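Tryptophan synthase alpha chain (Pyrococcus furiosus, PDB 2DZV) cleaves indoleglycerol phosphate to indole and glyceraldehyde 3-phosphate, as the alpha subunit in the last step of tryptophan biosynthesis. Local coordinates at residues L7-T12 with E30-I35; T81-M86 with S107-I112. The protein carries 1 engineered substitution. All coordinates share one frame; numbering follows the deposited sequence.

Interaction 1. Residues L7-T12 with E30-I35; sequences LIPYLT and EYAGAI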
loop_
_atom_site.group_PDB
_atom_site.type_symbol
_atom_site.label_atom_id
_atom_site.label_comp_id
_atom_site.label_asym_id
_atom_site.label_seq_id
_atom_site.Cartn_x
_atom_site.Cartn_y
_atom_site.Cartn_z
ATOM N N LEU A 7 1.114 4.640 -10.903
ATOM C CA LEU A 7 0.619 5.449 -9.806
ATOM C C LEU A 7 -0.109 4.342 -9.034
ATOM O O LEU A 7 -0.856 3.564 -9.628
ATOM C CB LEU A 7 -0.332 6.535 -10.322
ATOM C CG LEU A 7 -0.841 7.558 -9.300
ATOM C CD1 LEU A 7 -1.457 8.773 -10.013
ATOM C CD2 LEU A 7 -1.872 6.884 -8.392
ATOM N N ILE A 8 0.144 4.235 -7.734
ATOM C CA ILE A 8 -0.454 3.168 -6.930
ATOM C C ILE A 8 -1.335 3.664 -5.796
ATOM O O ILE A 8 -0.851 4.005 -4.722
ATOM C CB ILE A 8 0.636 2.266 -6.319
ATOM C CG1 ILE A 8 1.569 1.764 -7.429
ATOM C CG2 ILE A 8 -0.010 1.109 -5.551
ATOM C CD1 ILE A 8 2.753 0.945 -6.910
ATOM N N PRO A 9 -2.651 3.691 -6.017
ATOM C CA PRO A 9 -3.545 4.160 -4.960
ATOM C C PRO A 9 -3.509 3.257 -3.722
ATOM O O PRO A 9 -3.339 2.035 -3.832
ATOM C CB PRO A 9 -4.924 4.133 -5.634
ATOM C CG PRO A 9 -4.612 4.259 -7.098
ATOM C CD PRO A 9 -3.407 3.364 -7.236
ATOM N N TYR A 10 -3.653 3.884 -2.557
ATOM C CA TYR A 10 -3.732 3.180 -1.286
ATOM C C TYR A 10 -5.025 3.661 -0.627
ATOM O O TYR A 10 -5.243 4.863 -0.488
ATOM C CB TYR A 10 -2.579 3.523 -0.336
ATOM C CG TYR A 10 -2.944 3.161 1.090
ATOM C CD1 TYR A 10 -2.813 1.851 1.559
ATOM C CD2 TYR A 10 -3.551 4.100 1.934
ATOM C CE1 TYR A 10 -3.280 1.481 2.825
ATOM C CE2 TYR A 10 -4.025 3.741 3.193
ATOM C CZ TYR A 10 -3.889 2.434 3.636
ATOM O OH TYR A 10 -4.353 2.088 4.890
ATOM N N LEU A 11 -5.876 2.726 -0.224
ATOM C CA LEU A 11 -7.123 3.079 0.439
ATOM C C LEU A 11 -7.267 2.197 1.664
ATOM O O LEU A 11 -6.772 1.070 1.692
ATOM C CB LEU A 11 -8.330 2.849 -0.482
ATOM C CG LEU A 11 -8.451 3.654 -1.773
ATOM C CD1 LEU A 11 -9.639 3.133 -2.572
ATOM C CD2 LEU A 11 -8.621 5.147 -1.460
ATOM N N THR A 12 -7.925 2.716 2.689
ATOM C CA THR A 12 -8.153 1.928 3.885
ATOM C C THR A 12 -9.508 1.255 3.707
ATOM O O THR A 12 -10.484 1.893 3.299
ATOM C CB THR A 12 -8.188 2.808 5.135
ATOM O OG1 THR A 12 -6.934 3.490 5.265
ATOM C CG2 THR A 12 -8.452 1.958 6.381
ATOM N N GLU A 30 -8.752 2.888 -13.558
ATOM C CA GLU A 30 -8.247 3.319 -14.856
ATOM C C GLU A 30 -6.954 4.136 -14.806
ATOM O O GLU A 30 -6.332 4.389 -15.848
ATOM C CB GLU A 30 -9.307 4.141 -15.566
ATOM C CG GLU A 30 -9.435 5.542 -15.005
ATOM C CD GLU A 30 -10.313 6.423 -15.860
ATOM O OE1 GLU A 30 -11.524 6.536 -15.552
ATOM O OE2 GLU A 30 -9.789 6.988 -16.849
ATOM N N TYR A 31 -6.562 4.576 -13.612
ATOM C CA TYR A 31 -5.336 5.359 -13.464
ATOM C C TYR A 31 -4.272 4.548 -12.738
ATOM O O TYR A 31 -3.102 4.919 -12.730
ATOM C CB TYR A 31 -5.577 6.629 -12.636
ATOM C CG TYR A 31 -6.723 7.507 -13.078
ATOM C CD1 TYR A 31 -7.947 7.475 -12.407
ATOM C CD2 TYR A 31 -6.583 8.386 -14.151
ATOM C CE1 TYR A 31 -9.008 8.300 -12.794
ATOM C CE2 TYR A 31 -7.634 9.216 -14.547
ATOM C CZ TYR A 31 -8.842 9.167 -13.864
ATOM O OH TYR A 31 -9.882 9.981 -14.246
ATOM N N ALA A 32 -4.687 3.442 -12.136
ATOM C CA ALA A 32 -3.800 2.616 -11.338
ATOM C C ALA A 32 -2.996 1.513 -12.024
ATOM O O ALA A 32 -3.489 0.806 -12.899
ATOM C CB ALA A 32 -4.598 2.017 -10.176
ATOM N N GLY A 33 -1.743 1.377 -11.603
ATOM C CA GLY A 33 -0.897 0.331 -12.137
ATOM C C GLY A 33 -1.019 -0.823 -11.162
ATOM O O GLY A 33 -0.795 -1.980 -11.502
ATOM N N ALA A 34 -1.389 -0.484 -9.934
ATOM C CA ALA A 34 -1.575 -1.455 -8.866
ATOM C C ALA A 34 -2.342 -0.751 -7.749
ATOM O O ALA A 34 -2.485 0.470 -7.756
ATOM C CB ALA A 34 -0.228 -1.955 -8.343
ATOM N N ILE A 35 -2.826 -1.521 -6.786
ATOM C CA ILE A 35 -3.575 -0.947 -5.685
ATOM C C ILE A 35 -3.230 -1.556 -4.329
ATOM O O ILE A 35 -3.080 -2.772 -4.205
ATOM C CB ILE A 35 -5.094 -1.078 -5.970
ATOM C CG1 ILE A 35 -5.473 -0.078 -7.073
ATOM C CG2 ILE A 35 -5.908 -0.845 -4.700
ATOM C CD1 ILE A 35 -6.851 -0.247 -7.637
HETATM O O HOH W 1 -0.717 4.279 -13.189
#
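Leu7 O takes a nearly straight hydrogen bond from Gly33 N (3.1 Å, 170° at the hydrogen), where the loop 30-35 swings in against the start of strand 6-12. The same carbonyl is approached by Ala32 CA at 3.5 Å, a CA-H...O contact beside the stronger bond. A water accepts from Leu7 N at 3.0 Å; its approach to Tyr31 O is implausibly short, so a water link between the two backbones is doubtful. Further on, Pro9 has no N-H to offer, and its ring fills that place: CD sits 3.1 Å from Ala34 O. CD also packs on the methyl CB of Ala32 at 3.4 Å, while on the Ile35 side it meets the CG1 branch of that residue at 4.0 Å. Ile8 approaches Ala34 O with its CG2 methyl, 3.4 Å away; chi1 of -53° puts CG1 beside the backbone N and CG2 opposite that N, beside the carbonyl carbon, on the side where Ala34 O lies. Pro9 O in turn receives the CA-H of Ile35, at a CA...O distance of 3.5 Å, as the loop passes into strand 35-38. The ring of Tyr31 leads away from strand 6-12, and its hydroxyl bonds Glu243 on helix 235-246, the helix that also covers Leu7 through Val242. Ile8 lies close to Glu36, a proton acceptor of the active site. Strand 6-12, helix 18-28 and strand 35-38 thus form a right-handed beta-alpha-beta crossover, and this contact is where its return loop rejoins the first strand of the TIM barrel.

Interaction 2. Residues T81-M86 with S107-I112; sequences TPIVLM and SGVDGI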
loop_
_atom_site.group_PDB
_atom_site.type_symbol
_atom_site.label_atom_id
_atom_site.label_comp_id
_atom_site.label_asym_id
_atom_site.label_seq_id
_atom_site.Cartn_x
_atom_site.Cartn_y
_atom_site.Cartn_z
ATOM N N THR A 81 -6.402 -5.709 -11.952
ATOM C CA THR A 81 -5.305 -4.858 -11.497
ATOM C C THR A 81 -4.670 -5.467 -10.256
ATOM O O THR A 81 -5.364 -5.837 -9.314
ATOM C CB THR A 81 -5.808 -3.447 -11.149
ATOM O OG1 THR A 81 -6.249 -2.792 -12.345
ATOM C CG2 THR A 81 -4.713 -2.629 -10.487
ATOM N N PRO A 82 -3.336 -5.591 -10.247
ATOM C CA PRO A 82 -2.666 -6.167 -9.086
ATOM C C PRO A 82 -3.154 -5.513 -7.800
ATOM O O PRO A 82 -3.345 -4.296 -7.740
ATOM C CB PRO A 82 -1.199 -5.872 -9.360
ATOM C CG PRO A 82 -1.135 -5.919 -10.855
ATOM C CD PRO A 82 -2.354 -5.152 -11.253
ATOM N N ILE A 83 -3.360 -6.336 -6.782
ATOM C CA ILE A 83 -3.814 -5.871 -5.494
ATOM C C ILE A 83 -2.883 -6.336 -4.387
ATOM O O ILE A 83 -2.579 -7.524 -4.268
ATOM C CB ILE A 83 -5.241 -6.374 -5.219
ATOM C CG1 ILE A 83 -6.243 -5.431 -5.883
ATOM C CG2 ILE A 83 -5.500 -6.494 -3.730
ATOM C CD1 ILE A 83 -7.636 -5.972 -5.896
ATOM N N VAL A 84 -2.418 -5.378 -3.593
ATOM C CA VAL A 84 -1.549 -5.662 -2.468
ATOM C C VAL A 84 -2.316 -5.337 -1.192
ATOM O O VAL A 84 -2.858 -4.241 -1.041
ATOM C CB VAL A 84 -0.260 -4.799 -2.486
ATOM C CG1 VAL A 84 0.540 -5.040 -1.218
ATOM C CG2 VAL A 84 0.585 -5.139 -3.713
ATOM N N LEU A 85 -2.368 -6.305 -0.284
ATOM C CA LEU A 85 -3.034 -6.126 0.987
ATOM C C LEU A 85 -2.002 -5.655 2.010
ATOM O O LEU A 85 -0.965 -6.291 2.177
ATOM C CB LEU A 85 -3.635 -7.450 1.440
ATOM C CG LEU A 85 -4.885 -7.341 2.307
ATOM C CD1 LEU A 85 -5.972 -6.598 1.527
ATOM C CD2 LEU A 85 -5.351 -8.729 2.697
ATOM N N MET A 86 -2.274 -4.534 2.674
ATOM C CA MET A 86 -1.365 -4.010 3.691
ATOM C C MET A 86 -2.002 -4.241 5.063
ATOM O O MET A 86 -3.175 -3.929 5.266
ATOM C CB MET A 86 -1.116 -2.511 3.463
ATOM C CG MET A 86 -0.007 -1.903 4.328
ATOM S SD MET A 86 0.397 -0.170 3.879
ATOM C CE MET A 86 0.778 0.584 5.477
ATOM N N SER A 107 -9.592 -14.723 -2.511
ATOM C CA SER A 107 -10.334 -13.488 -2.747
ATOM C C SER A 107 -9.778 -12.748 -3.966
ATOM O O SER A 107 -10.456 -11.903 -4.552
ATOM C CB SER A 107 -10.282 -12.584 -1.513
ATOM O OG SER A 107 -8.997 -12.006 -1.346
ATOM N N GLY A 108 -8.545 -13.073 -4.350
ATOM C CA GLY A 108 -7.944 -12.429 -5.507
ATOM C C GLY A 108 -6.735 -11.551 -5.222
ATOM O O GLY A 108 -6.276 -10.818 -6.095
ATOM N N VAL A 109 -6.221 -11.611 -3.998
ATOM C CA VAL A 109 -5.052 -10.823 -3.621
ATOM C C VAL A 109 -3.802 -11.404 -4.290
ATOM O O VAL A 109 -3.657 -12.621 -4.401
ATOM C CB VAL A 109 -4.863 -10.812 -2.080
ATOM C CG1 VAL A 109 -3.576 -10.099 -1.714
ATOM C CG2 VAL A 109 -6.038 -10.122 -1.425
ATOM N N ASP A 110 -2.903 -10.530 -4.732
ATOM C CA ASP A 110 -1.673 -10.963 -5.399
ATOM C C ASP A 110 -0.445 -10.889 -4.487
ATOM O O ASP A 110 0.456 -11.725 -4.568
ATOM C CB ASP A 110 -1.452 -10.103 -6.647
ATOM C CG ASP A 110 -2.698 -10.013 -7.516
ATOM O OD1 ASP A 110 -3.160 -11.064 -8.007
ATOM O OD2 ASP A 110 -3.224 -8.897 -7.699
ATOM N N GLY A 111 -0.413 -9.886 -3.615
ATOM C CA GLY A 111 0.712 -9.731 -2.715
ATOM C C GLY A 111 0.340 -9.184 -1.350
ATOM O O GLY A 111 -0.728 -8.597 -1.159
ATOM N N ILE A 112 1.222 -9.368 -0.379
ATOM C CA ILE A 112 0.927 -8.861 0.949
ATOM C C ILE A 112 2.087 -8.115 1.571
ATOM O O ILE A 112 3.252 -8.437 1.342
ATOM C CB ILE A 112 0.512 -9.988 1.916
ATOM C CG1 ILE A 112 0.017 -9.369 3.228
ATOM C CG2 ILE A 112 1.692 -10.924 2.171
ATOM C CD1 ILE A 112 -0.479 -10.372 4.239
#
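Asp110 leans its carboxylate over the start of strand 83-87, and OD2 accepts a hydrogen bond from Ile83 N at 2.7 Å through its anti lone pair, the one turned away from the other oxygen. CG lies beside the residue's own backbone N (chi1 -49°), which keeps the carboxylate on the same side as that N-H, and Asp110 N returns a bond to Ile83 O at 3.1 Å. Side chain and backbone of one residue therefore hold both the backbone N and O of Ile83. OD2 also comes within 3.1 Å of Pro82 CA and forms a salt bridge with Arg76 of helix 67-78. Cutting the side chain back to an alanine removes the carboxylate, and Ile83 N is likely to lose its acceptor and Arg76 its charged mate. Ile83 O takes a second, longer bond from Gly111 N (3.3 Å), and Leu85 N bonds Gly111 O at 3.0 Å: the two segments pair in parallel as neighbouring strands of the TIM barrel, and helix 97-107, which leads into the second segment, ends in a Schellman motif with Gly108 at positive phi. Val84 pairs with Gly111, and its side chain points to the face nearer the active-site Glu36. Leu85 and Ile112 occupy the other, both against Phe100 of helix 97-107. Ile112 CG1, extended anti to its N (chi1 -172°), runs alongside Leu85 O at 3.4 Å. Val109 spreads its two methyls between neighbours: CG1 meets Leu85 CB at 4.1 Å, and CG2 touches Ile83 CG2 at 4.3 Å.

Interaction 1 closes in the chain before interaction 2 opens, and their centres lie about 11 Å apart in the same parallel barrel. Strand 35-38 is the member between them: it sits beside strand 6-12 on one flank and strand 83-87 on the other, so 7-12, 30-35, 81-86 and 107-112 bring together the first four strands in chain order. The two contacts touch directly through Ile35, whose N and O make probable hydrogen bonds with Pro82 O and Val84 N. Ile8 of interaction 1 and Val84 of interaction 2 both approach Glu36, the catalytic residue next along that shared strand, and thus flank it within the barrel.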